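Local atomic coordinates of halorhodopsin (Halobacterium salinarum, PDB entry 2JAF), a protein that probably works as a light-driven chloride pump, moving the ion across the membrane with energy absorbed by its bound retinal. Residues L84-I89 / M101-W106; L29-W34 / T230-S235; S115-L120 / T136-D141; I42-F47 / M68-S73. The protein carries 2 engineered substitutions. One frame throughout, in Å; residues are numbered along the deposited sequence.

Interaction 1. Residues L84-I89 / M101-W106; sequences LTVGMI and MVRSQW. With PLM (palmitic acid), chain E.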
# COMPACT_ATOMS: atom_id res chain seq x y z
N LEU A 84 -13.33 -15.50 5.62
CA LEU A 84 -13.35 -14.13 5.12
C LEU A 84 -12.59 -13.98 3.81
O LEU A 84 -13.06 -13.33 2.87
CB LEU A 84 -12.75 -13.17 6.16
CG LEU A 84 -12.61 -11.71 5.71
CD1 LEU A 84 -13.99 -11.09 5.58
CD2 LEU A 84 -11.77 -10.92 6.73
N THR A 85 -11.41 -14.59 3.73
CA THR A 85 -10.58 -14.48 2.54
C THR A 85 -10.47 -15.77 1.71
O THR A 85 -9.41 -16.07 1.16
CB THR A 85 -9.17 -13.98 2.92
OG1 THR A 85 -8.60 -14.85 3.91
CG2 THR A 85 -9.24 -12.57 3.50
N VAL A 86 -11.57 -16.51 1.64
CA VAL A 86 -11.63 -17.74 0.86
C VAL A 86 -12.86 -17.61 -0.02
O VAL A 86 -13.89 -17.10 0.43
CB VAL A 86 -11.80 -18.99 1.75
CG1 VAL A 86 -11.82 -20.25 0.88
CG2 VAL A 86 -10.66 -19.08 2.75
N GLY A 87 -12.76 -18.05 -1.27
CA GLY A 87 -13.90 -17.96 -2.16
C GLY A 87 -13.92 -19.05 -3.21
O GLY A 87 -12.94 -19.77 -3.38
N MET A 88 -15.04 -19.18 -3.90
CA MET A 88 -15.17 -20.19 -4.94
C MET A 88 -15.01 -19.50 -6.29
O MET A 88 -15.66 -18.49 -6.55
CB MET A 88 -16.53 -20.88 -4.86
CG MET A 88 -16.75 -21.70 -3.60
SD MET A 88 -15.51 -22.99 -3.32
CE MET A 88 -15.71 -23.99 -4.77
N ILE A 89 -14.12 -20.03 -7.12
CA ILE A 89 -13.85 -19.44 -8.43
C ILE A 89 -14.13 -20.47 -9.52
O ILE A 89 -13.72 -21.63 -9.41
CB ILE A 89 -12.37 -19.00 -8.56
CG1 ILE A 89 -11.95 -18.14 -7.36
CG2 ILE A 89 -12.19 -18.21 -9.85
CD1 ILE A 89 -12.69 -16.83 -7.23
N MET A 101 -16.32 -25.26 -9.90
CA MET A 101 -15.97 -24.24 -8.91
C MET A 101 -14.88 -24.82 -8.02
O MET A 101 -15.01 -25.93 -7.51
CB MET A 101 -17.18 -23.89 -8.05
CG MET A 101 -18.37 -23.38 -8.81
SD MET A 101 -17.99 -21.86 -9.66
CE MET A 101 -18.31 -20.68 -8.38
N VAL A 102 -13.80 -24.07 -7.84
CA VAL A 102 -12.71 -24.54 -6.98
C VAL A 102 -12.50 -23.56 -5.83
O VAL A 102 -12.72 -22.36 -5.97
CB VAL A 102 -11.39 -24.70 -7.77
CG1 VAL A 102 -11.60 -25.65 -8.95
CG2 VAL A 102 -10.89 -23.35 -8.25
N ARG A 103 -12.06 -24.10 -4.70
CA ARG A 103 -11.81 -23.29 -3.51
C ARG A 103 -10.48 -22.55 -3.66
O ARG A 103 -9.42 -23.17 -3.81
CB ARG A 103 -11.78 -24.21 -2.28
CG ARG A 103 -11.48 -23.52 -0.97
CD ARG A 103 -11.42 -24.56 0.15
NE ARG A 103 -12.75 -25.06 0.50
CZ ARG A 103 -13.49 -24.57 1.49
NH1 ARG A 103 -13.03 -23.58 2.24
NH2 ARG A 103 -14.69 -25.09 1.73
N SER A 104 -10.54 -21.22 -3.61
CA SER A 104 -9.35 -20.39 -3.74
C SER A 104 -9.01 -19.67 -2.44
O SER A 104 -9.78 -18.84 -1.96
CB SER A 104 -9.55 -19.35 -4.85
OG SER A 104 -8.45 -18.45 -4.91
N GLN A 105 -7.87 -20.00 -1.85
CA GLN A 105 -7.42 -19.37 -0.61
C GLN A 105 -6.73 -18.08 -1.02
O GLN A 105 -5.53 -17.91 -0.80
CB GLN A 105 -6.45 -20.29 0.13
CG GLN A 105 -7.01 -21.66 0.49
CD GLN A 105 -6.05 -22.50 1.32
OE1 GLN A 105 -4.86 -22.60 1.00
NE2 GLN A 105 -6.56 -23.12 2.37
N TRP A 106 -7.49 -17.17 -1.61
CA TRP A 106 -6.93 -15.91 -2.08
C TRP A 106 -6.39 -15.00 -0.98
O TRP A 106 -5.63 -14.07 -1.26
CB TRP A 106 -7.95 -15.14 -2.94
CG TRP A 106 -9.22 -14.75 -2.27
CD1 TRP A 106 -10.42 -15.41 -2.31
CD2 TRP A 106 -9.45 -13.56 -1.50
NE1 TRP A 106 -11.37 -14.70 -1.63
CE2 TRP A 106 -10.81 -13.56 -1.12
CE3 TRP A 106 -8.63 -12.49 -1.10
CZ2 TRP A 106 -11.37 -12.54 -0.35
CZ3 TRP A 106 -9.20 -11.47 -0.34
CH2 TRP A 106 -10.56 -11.50 0.03
C1 PLM E . -13.81 -13.01 -4.36
O1 PLM E . -14.47 -13.50 -3.42
O2 PLM E . -14.23 -13.01 -5.54
C2 PLM E . -12.45 -12.41 -4.04
C3 PLM E . -12.29 -10.90 -4.12
C4 PLM E . -10.86 -10.57 -3.71
C5 PLM E . -10.49 -9.09 -3.72
C6 PLM E . -10.88 -8.37 -2.44
C7 PLM E . -9.69 -7.82 -1.68
C8 PLM E . -10.13 -7.10 -0.42
C9 PLM E . -8.92 -6.53 0.31
CA PLM E . -9.31 -5.80 1.58
CB PLM E . -8.24 -4.99 2.30
CC PLM E . -7.61 -3.85 1.52
CD PLM E . -6.61 -3.11 2.39
CE PLM E . -5.98 -1.96 1.61
CF PLM E . -4.49 -1.92 1.95
CG PLM E . -3.78 -0.81 1.20
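Gly87 with Ser104 and Ile89 with Val102 are antiparallel hydrogen-bonded pairs, Met88 with Arg103 is the non-hydrogen-bonded pair between them, and the strand axes come within 4.5 Å at 139° between their N-to-C directions. The strands form a two-stranded beta hairpin in the connection from helix 58-82 to helix 106-127 of this bacteriorhodopsin-like fold. Four backbone bonds hold it, of which Ser104 N to Gly87 O is 2.8 Å and Ile89 N to Val102 O is 3.0 Å. On the face that carries Ile89 and Ser104, CG1 of the isoleucine rests on CB of the serine at 3.7 Å, while Ser104 OG bonds to Glu219. On the other face Met88 is bent at both chi2 and chi3, which brings its CE back over the partner strand, 3.6 Å from Met101 CB. Val86 CG1 lies beside Arg103 CG, and the guanidinium reaches on to Val23 O through NH2. Beyond the Gly87-Ser104 pair, Trp106 has CG between its backbone N and carbonyl carbon (chi1 62°), with the indole lying against the backbone of Thr85. Its six-membered ring receives Thr85 CA over one face in a CH-pi contact, 3.9 Å from the centroid and 22° off the normal. An alanine in place of Trp106 would probably open a gap between the Thr85 backbone and the palmitic acid, leaving both without the flat surface that separates them. The fatty acid lies over the opposite face of the indole, its C2 3.5 Å from Trp106 NE1, a buried nitrogen with no hydrogen-bond partner in the model.

Interaction 2. Residues L29-W34 / T230-S235; sequences LSSSLW and TSWAYS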
# COMPACT_ATOMS: atom_id res chain seq x y z
N LEU A 29 -7.67 -30.22 5.07
CA LEU A 29 -7.66 -28.78 4.82
C LEU A 29 -7.61 -27.97 6.12
O LEU A 29 -6.77 -27.08 6.29
CB LEU A 29 -8.90 -28.39 4.01
CG LEU A 29 -9.06 -26.94 3.56
CD1 LEU A 29 -7.91 -26.53 2.62
CD2 LEU A 29 -10.40 -26.82 2.84
N SER A 30 -8.52 -28.27 7.05
CA SER A 30 -8.58 -27.56 8.32
C SER A 30 -7.28 -27.59 9.10
O SER A 30 -6.83 -26.56 9.60
CB SER A 30 -9.70 -28.13 9.19
OG SER A 30 -10.96 -27.95 8.56
N SER A 31 -6.67 -28.76 9.21
CA SER A 31 -5.42 -28.90 9.95
C SER A 31 -4.28 -28.05 9.39
O SER A 31 -3.47 -27.52 10.16
CB SER A 31 -5.00 -30.37 10.03
OG SER A 31 -4.91 -30.97 8.74
N SER A 32 -4.22 -27.91 8.07
CA SER A 32 -3.16 -27.12 7.44
C SER A 32 -3.23 -25.65 7.87
O SER A 32 -2.24 -24.92 7.76
CB SER A 32 -3.27 -27.21 5.91
OG SER A 32 -4.39 -26.49 5.43
N LEU A 33 -4.39 -25.22 8.34
CA LEU A 33 -4.56 -23.84 8.78
C LEU A 33 -4.35 -23.68 10.28
O LEU A 33 -3.61 -22.80 10.72
CB LEU A 33 -5.96 -23.34 8.39
CG LEU A 33 -6.34 -23.53 6.92
CD1 LEU A 33 -7.77 -23.06 6.69
CD2 LEU A 33 -5.36 -22.77 6.03
N TRP A 34 -5.00 -24.53 11.08
CA TRP A 34 -4.85 -24.45 12.53
C TRP A 34 -3.41 -24.68 12.97
O TRP A 34 -2.95 -24.07 13.93
CB TRP A 34 -5.75 -25.46 13.23
CG TRP A 34 -7.18 -25.02 13.31
CD1 TRP A 34 -8.26 -25.61 12.72
CD2 TRP A 34 -7.68 -23.88 14.02
NE1 TRP A 34 -9.41 -24.90 13.01
CE2 TRP A 34 -9.08 -23.84 13.81
CE3 TRP A 34 -7.09 -22.89 14.82
CZ2 TRP A 34 -9.90 -22.84 14.36
CZ3 TRP A 34 -7.91 -21.90 15.37
CH2 TRP A 34 -9.30 -21.89 15.14
N THR A 230 -2.82 -28.87 -1.54
CA THR A 230 -2.21 -27.61 -1.97
C THR A 230 -2.04 -26.70 -0.76
O THR A 230 -1.02 -26.03 -0.60
CB THR A 230 -3.11 -26.90 -3.02
OG1 THR A 230 -3.28 -27.75 -4.16
CG2 THR A 230 -2.46 -25.59 -3.47
N SER A 231 -3.05 -26.67 0.11
CA SER A 231 -2.98 -25.85 1.31
C SER A 231 -1.81 -26.26 2.20
O SER A 231 -1.06 -25.42 2.69
CB SER A 231 -4.30 -25.93 2.08
OG SER A 231 -4.32 -24.99 3.14
N TRP A 232 -1.65 -27.57 2.42
CA TRP A 232 -0.55 -28.04 3.26
C TRP A 232 0.82 -27.67 2.69
O TRP A 232 1.75 -27.37 3.44
CB TRP A 232 -0.62 -29.56 3.48
CG TRP A 232 -1.28 -29.95 4.79
CD1 TRP A 232 -2.53 -30.49 4.95
CD2 TRP A 232 -0.74 -29.78 6.11
NE1 TRP A 232 -2.80 -30.65 6.29
CE2 TRP A 232 -1.72 -30.23 7.02
CE3 TRP A 232 0.48 -29.29 6.61
CZ2 TRP A 232 -1.53 -30.20 8.42
CZ3 TRP A 232 0.67 -29.25 8.00
CH2 TRP A 232 -0.33 -29.71 8.88
N ALA A 233 0.95 -27.68 1.36
CA ALA A 233 2.22 -27.35 0.74
C ALA A 233 2.61 -25.91 1.10
O ALA A 233 3.74 -25.65 1.52
CB ALA A 233 2.14 -27.53 -0.78
N TYR A 234 1.66 -24.99 0.93
CA TYR A 234 1.90 -23.58 1.25
C TYR A 234 2.21 -23.42 2.75
O TYR A 234 3.09 -22.66 3.14
CB TYR A 234 0.67 -22.73 0.91
CG TYR A 234 0.41 -22.49 -0.57
CD1 TYR A 234 1.39 -21.94 -1.39
CD2 TYR A 234 -0.86 -22.72 -1.11
CE1 TYR A 234 1.11 -21.63 -2.73
CE2 TYR A 234 -1.14 -22.40 -2.44
CZ TYR A 234 -0.16 -21.86 -3.24
OH TYR A 234 -0.44 -21.51 -4.55
N SER A 235 1.46 -24.14 3.59
CA SER A 235 1.66 -24.07 5.03
C SER A 235 3.05 -24.52 5.42
O SER A 235 3.69 -23.90 6.27
CB SER A 235 0.61 -24.90 5.76
OG SER A 235 -0.67 -24.30 5.63
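Ser32 of helix 27-50 meets Ser231, Trp232 and Ser235 of helix 227-255 where the two helix axes approach to 8.6 Å and run nearly parallel, 16° apart. The tight part is centred on this serine. Ser231 OG donates to Ser32 OG over 2.7 Å, and Ser32 OG in turn donates to Leu29 O at 2.6 Å, so one hydroxyl is gripped by two bonds. Ser32 reaches that position with OG between the backbone N and the carbonyl carbon (chi1 72°). One turn further along the partner helix, Ser235 OG donates to Ser32 O, also at 2.7 Å, from above the carbonyl plane. The methylene of Ser32 sits squarely on the indole of Trp232: CB is 3.3 Å from the centroid of the five-membered ring, almost on its normal, a CH-pi contact. Leu29 CD1 completes the packed side against Ser231 CB at 3.7 Å.

The looser side is confined to Ser31 and the NE1 edge of the indole, both residues being partly exposed. Ser31 OG lies in the ring plane at that edge, 3.2 Å from Trp232 NE1, but its strongest partner is Ala27 O in its own helix. Toward the interior, by contrast, Ser231 and Ser235 are each bonded to Arg108 NH2 through their hydroxyls. Small serine side chains at the interface are consistent with the close approach of the two helices, the first and last of the seven-helix bundle of microbial rhodopsins.

Interaction 3. Residues S115-L120 / T136-D141; sequences STPMIL and TVIAAD. With RET (retinal), chain G.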
# COMPACT_ATOMS: atom_id res chain seq x y z
N SER A 115 3.35 -9.42 4.35
CA SER A 115 4.37 -10.24 4.98
C SER A 115 5.68 -10.34 4.20
O SER A 115 6.75 -10.32 4.81
CB SER A 115 3.84 -11.66 5.26
OG SER A 115 3.56 -12.37 4.07
N THR A 116 5.63 -10.46 2.87
CA THR A 116 6.89 -10.56 2.14
C THR A 116 7.67 -9.26 2.21
O THR A 116 8.90 -9.27 2.28
CB THR A 116 6.71 -11.09 0.68
OG1 THR A 116 5.72 -10.33 -0.04
CG2 THR A 116 6.28 -12.53 0.71
N PRO A 117 6.98 -8.10 2.21
CA PRO A 117 7.75 -6.86 2.30
C PRO A 117 8.44 -6.77 3.68
O PRO A 117 9.52 -6.20 3.80
CB PRO A 117 6.68 -5.79 2.11
CG PRO A 117 5.77 -6.43 1.11
CD PRO A 117 5.63 -7.83 1.69
N MET A 118 7.82 -7.36 4.70
CA MET A 118 8.43 -7.35 6.03
C MET A 118 9.65 -8.26 6.08
O MET A 118 10.64 -7.95 6.76
CB MET A 118 7.41 -7.74 7.10
CG MET A 118 6.47 -6.61 7.47
SD MET A 118 7.39 -5.12 7.97
CE MET A 118 7.44 -4.22 6.43
N ILE A 119 9.60 -9.37 5.36
CA ILE A 119 10.74 -10.28 5.31
C ILE A 119 11.89 -9.53 4.64
O ILE A 119 13.03 -9.57 5.12
CB ILE A 119 10.42 -11.56 4.47
CG1 ILE A 119 9.39 -12.42 5.20
CG2 ILE A 119 11.70 -12.36 4.22
CD1 ILE A 119 8.93 -13.65 4.40
N LEU A 120 11.59 -8.84 3.55
CA LEU A 120 12.59 -8.07 2.81
C LEU A 120 13.10 -6.89 3.63
O LEU A 120 14.26 -6.50 3.52
CB LEU A 120 12.00 -7.60 1.47
CG LEU A 120 11.62 -8.76 0.53
CD1 LEU A 120 10.84 -8.24 -0.68
CD2 LEU A 120 12.88 -9.48 0.08
N THR A 136 12.58 0.05 -4.19
CA THR A 136 12.35 -0.60 -5.46
C THR A 136 11.98 -2.07 -5.29
O THR A 136 11.10 -2.59 -5.99
CB THR A 136 13.59 -0.51 -6.35
OG1 THR A 136 14.01 0.86 -6.45
CG2 THR A 136 13.29 -1.03 -7.74
N VAL A 137 12.66 -2.72 -4.36
CA VAL A 137 12.42 -4.14 -4.11
C VAL A 137 11.05 -4.41 -3.52
O VAL A 137 10.38 -5.38 -3.90
CB VAL A 137 13.53 -4.71 -3.19
CG1 VAL A 137 13.23 -6.15 -2.83
CG2 VAL A 137 14.87 -4.62 -3.90
N ILE A 138 10.60 -3.56 -2.60
CA ILE A 138 9.29 -3.75 -1.99
C ILE A 138 8.19 -3.53 -3.02
O ILE A 138 7.18 -4.23 -3.02
CB ILE A 138 9.11 -2.78 -0.79
CG1 ILE A 138 10.11 -3.16 0.32
CG2 ILE A 138 7.67 -2.86 -0.26
CD1 ILE A 138 10.01 -2.32 1.57
N ALA A 139 8.40 -2.56 -3.90
CA ALA A 139 7.43 -2.28 -4.94
C ALA A 139 7.33 -3.48 -5.87
O ALA A 139 6.23 -3.88 -6.26
CB ALA A 139 7.84 -1.05 -5.72
N ALA A 140 8.48 -4.05 -6.22
CA ALA A 140 8.50 -5.21 -7.11
C ALA A 140 7.81 -6.38 -6.44
O ALA A 140 7.10 -7.16 -7.08
CB ALA A 140 9.95 -5.57 -7.46
N ASP A 141 8.03 -6.49 -5.13
CA ASP A 141 7.45 -7.56 -4.35
C ASP A 141 5.93 -7.42 -4.33
O ASP A 141 5.20 -8.40 -4.48
CB ASP A 141 8.01 -7.53 -2.93
CG ASP A 141 7.57 -8.72 -2.11
OD1 ASP A 141 8.13 -9.82 -2.30
OD2 ASP A 141 6.65 -8.55 -1.29
C1 RET G . 2.74 -16.80 -6.99
C2 RET G . 2.05 -17.12 -8.40
C3 RET G . 2.53 -16.28 -9.61
C4 RET G . 4.09 -16.49 -9.85
C5 RET G . 4.99 -16.29 -8.56
C6 RET G . 4.37 -16.44 -7.15
C7 RET G . 5.24 -16.14 -5.96
C8 RET G . 4.99 -16.06 -4.63
C9 RET G . 6.00 -15.99 -3.60
C10 RET G . 5.40 -16.05 -2.34
C11 RET G . 6.09 -16.03 -1.15
C12 RET G . 5.39 -16.15 0.06
C13 RET G . 6.03 -16.07 1.36
C14 RET G . 5.10 -16.16 2.43
C15 RET G . 5.38 -15.91 3.76
C16 RET G . 1.93 -15.57 -6.43
C17 RET G . 2.49 -18.11 -6.08
C18 RET G . 6.45 -15.97 -8.83
C19 RET G . 7.59 -16.04 -3.94
C20 RET G . 7.56 -15.93 1.53
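Thr116 OG1 and Asp141 OD2 form the polar core of this contact, 2.4 Å apart. The separation is very short and the bond is not settled, because the threonine hydroxyl also has Trp112 O, one turn earlier in its own helix, within reach. Carbon atoms also press on the carboxyl group from the facing helix. Pro117 CD comes to 3.2 Å from Asp141 OD2, the two side chains crossing at about a right angle, while Leu120 CD1 lies 3.5 Å from Asp141 OD1. Two apolar pairs flank this group: Pro117 CB with Ile138 CG2 at 3.9 Å, and Leu120 CD1 with Val137 CG1 at 3.8 Å.

Asp141 CG is anti to the backbone N (chi1 -173°), which carries the carboxyl group across the gap between helices whose axes are 9.5 Å apart and 155° from parallel. The first torsion of Thr116 divides its two branches: OG1 goes to the aspartate, whereas CG2 lies 3.6 Å from retinal C13. Thr116 therefore belongs to both the interhelical contact and the retinal pocket, which Ser115 and Ile119 of the same turn also line. Helix 106-127 is kinked here, since Pro117 N makes no bond to the preceding turn. Further out, Trp207 of helix 193-216 packs on Thr116, Leu120 and Asp141, and Val175 of helix 158-180 also touches the acid. With so much hydrocarbon round it, the carboxyl group would probably favour its neutral form, and a change at Asp141 could be felt at the polyene through the single side chain of Thr116.

Interaction 4. Residues I42-F47 / M68-S73; sequences IAILVF and MIPLVS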
# COMPACT_ATOMS: atom_id res chain seq x y z
N ILE A 42 3.44 -19.59 18.59
CA ILE A 42 4.62 -19.99 19.34
C ILE A 42 5.84 -19.16 18.91
O ILE A 42 6.66 -18.77 19.75
CB ILE A 42 4.91 -21.49 19.13
CG1 ILE A 42 3.77 -22.32 19.72
CG2 ILE A 42 6.25 -21.88 19.77
CD1 ILE A 42 3.91 -23.80 19.51
N ALA A 43 5.95 -18.88 17.61
CA ALA A 43 7.08 -18.10 17.11
C ALA A 43 7.09 -16.71 17.75
O ALA A 43 8.13 -16.24 18.21
CB ALA A 43 7.00 -17.97 15.59
N ILE A 44 5.93 -16.06 17.76
CA ILE A 44 5.81 -14.73 18.35
C ILE A 44 6.33 -14.74 19.78
O ILE A 44 7.15 -13.90 20.16
CB ILE A 44 4.34 -14.25 18.35
CG1 ILE A 44 3.87 -14.05 16.91
CG2 ILE A 44 4.22 -12.96 19.15
CD1 ILE A 44 2.40 -13.73 16.78
N LEU A 45 5.85 -15.69 20.57
CA LEU A 45 6.27 -15.80 21.96
C LEU A 45 7.77 -16.07 22.07
O LEU A 45 8.45 -15.49 22.92
CB LEU A 45 5.47 -16.89 22.67
CG LEU A 45 3.97 -16.57 22.78
CD1 LEU A 45 3.26 -17.64 23.60
CD2 LEU A 45 3.79 -15.20 23.44
N VAL A 46 8.28 -16.94 21.21
CA VAL A 46 9.71 -17.26 21.21
C VAL A 46 10.54 -16.04 20.85
O VAL A 46 11.55 -15.75 21.48
CB VAL A 46 10.03 -18.40 20.22
CG1 VAL A 46 11.54 -18.55 20.05
CG2 VAL A 46 9.43 -19.71 20.72
N PHE A 47 10.11 -15.32 19.82
CA PHE A 47 10.83 -14.13 19.37
C PHE A 47 10.80 -13.00 20.39
O PHE A 47 11.81 -12.33 20.61
CB PHE A 47 10.26 -13.64 18.03
CG PHE A 47 10.39 -14.64 16.91
CD1 PHE A 47 11.22 -15.75 17.03
CD2 PHE A 47 9.69 -14.46 15.72
CE1 PHE A 47 11.35 -16.67 15.98
CE2 PHE A 47 9.81 -15.36 14.67
CZ PHE A 47 10.65 -16.47 14.80
N MET A 68 6.97 -9.06 13.52
CA MET A 68 5.76 -8.91 12.72
C MET A 68 5.55 -9.93 11.62
O MET A 68 4.45 -10.05 11.11
CB MET A 68 5.71 -7.52 12.13
CG MET A 68 5.32 -6.49 13.16
SD MET A 68 4.90 -5.00 12.33
CE MET A 68 6.51 -4.25 12.22
N ILE A 69 6.61 -10.65 11.26
CA ILE A 69 6.46 -11.66 10.22
C ILE A 69 5.42 -12.68 10.68
O ILE A 69 4.47 -12.96 9.95
CB ILE A 69 7.81 -12.35 9.91
CG1 ILE A 69 8.74 -11.33 9.23
CG2 ILE A 69 7.60 -13.58 9.03
CD1 ILE A 69 10.18 -11.77 9.09
N PRO A 70 5.56 -13.22 11.90
CA PRO A 70 4.54 -14.19 12.34
C PRO A 70 3.22 -13.51 12.71
O PRO A 70 2.17 -14.15 12.69
CB PRO A 70 5.21 -14.88 13.52
CG PRO A 70 6.11 -13.81 14.08
CD PRO A 70 6.70 -13.21 12.83
N LEU A 71 3.27 -12.22 13.03
CA LEU A 71 2.06 -11.48 13.37
C LEU A 71 1.17 -11.37 12.13
O LEU A 71 -0.04 -11.61 12.20
CB LEU A 71 2.41 -10.08 13.88
CG LEU A 71 2.84 -10.01 15.34
CD1 LEU A 71 3.36 -8.61 15.66
CD2 LEU A 71 1.66 -10.37 16.24
N VAL A 72 1.78 -11.02 10.99
CA VAL A 72 1.02 -10.92 9.74
C VAL A 72 0.55 -12.32 9.33
O VAL A 72 -0.56 -12.49 8.82
CB VAL A 72 1.90 -10.34 8.60
CG1 VAL A 72 1.10 -10.28 7.28
CG2 VAL A 72 2.40 -8.95 8.99
N SER A 73 1.39 -13.32 9.57
CA SER A 73 1.05 -14.69 9.23
C SER A 73 -0.20 -15.17 9.97
O SER A 73 -1.10 -15.74 9.36
CB SER A 73 2.22 -15.62 9.57
OG SER A 73 1.95 -16.96 9.18
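Ile44 lays its longer branch on two residues of the facing helix at once. Its CG1 rests against the pyrrolidine ring of Pro70, 3.6 Å from CG, with the two side chains at an oblique angle. Further out, the chain is extended at chi2 (173°), and this carries CD1 to Leu71 CD2 at 3.5 Å, closer than usual for two carbons; here the side chains cross at about a right angle. Pro70, pointing toward helix 27-50, is also met by Ala43, CB to CB at 4.1 Å, and obliquely by Phe47, whose CD2 stands 4.0 Å from Pro70 CG. These residues join the first two transmembrane helices of the bacteriorhodopsin-like bundle, antiparallel at 159° with axes 8.8 Å apart, beside the kink that Pro70 marks in helix 58-82. An alanine in place of Ile44 removes CG1 and CD1, which would probably cost Leu71 CD2 its contact across the helices, leave Pro70 CG with Phe47 alone of the partners described here, and open a gap. Phe47 continues inward to Ala246 and Leu250 of helix 227-255, while Leu71 also packs on Phe171 of a second subunit.

Interactions 1 and 2 touch directly, their centres 14 Å apart: Gln105 NE2 lies 3.0 Å from Ser231 OG, a probable hydrogen bond, and Arg108, next to the hairpin, bonds to both contacts. Interactions 3 and 4, with centres 18 Å apart, meet through packing of Ser115 CB on Val72 CG1 at 3.7 Å and of Ile119 CG1 on Ile69 CD1 at 4.0 Å. Helix 27-50 carries one side of interactions 2 and 4. Only interaction 3 holds residues of the retinal pocket; the side chains of Ser235 in interaction 2 and Pro70 in interaction 4 are each about 10 Å from retinal. Interactions 2 and 3 lie on opposite sides of the chain's centre.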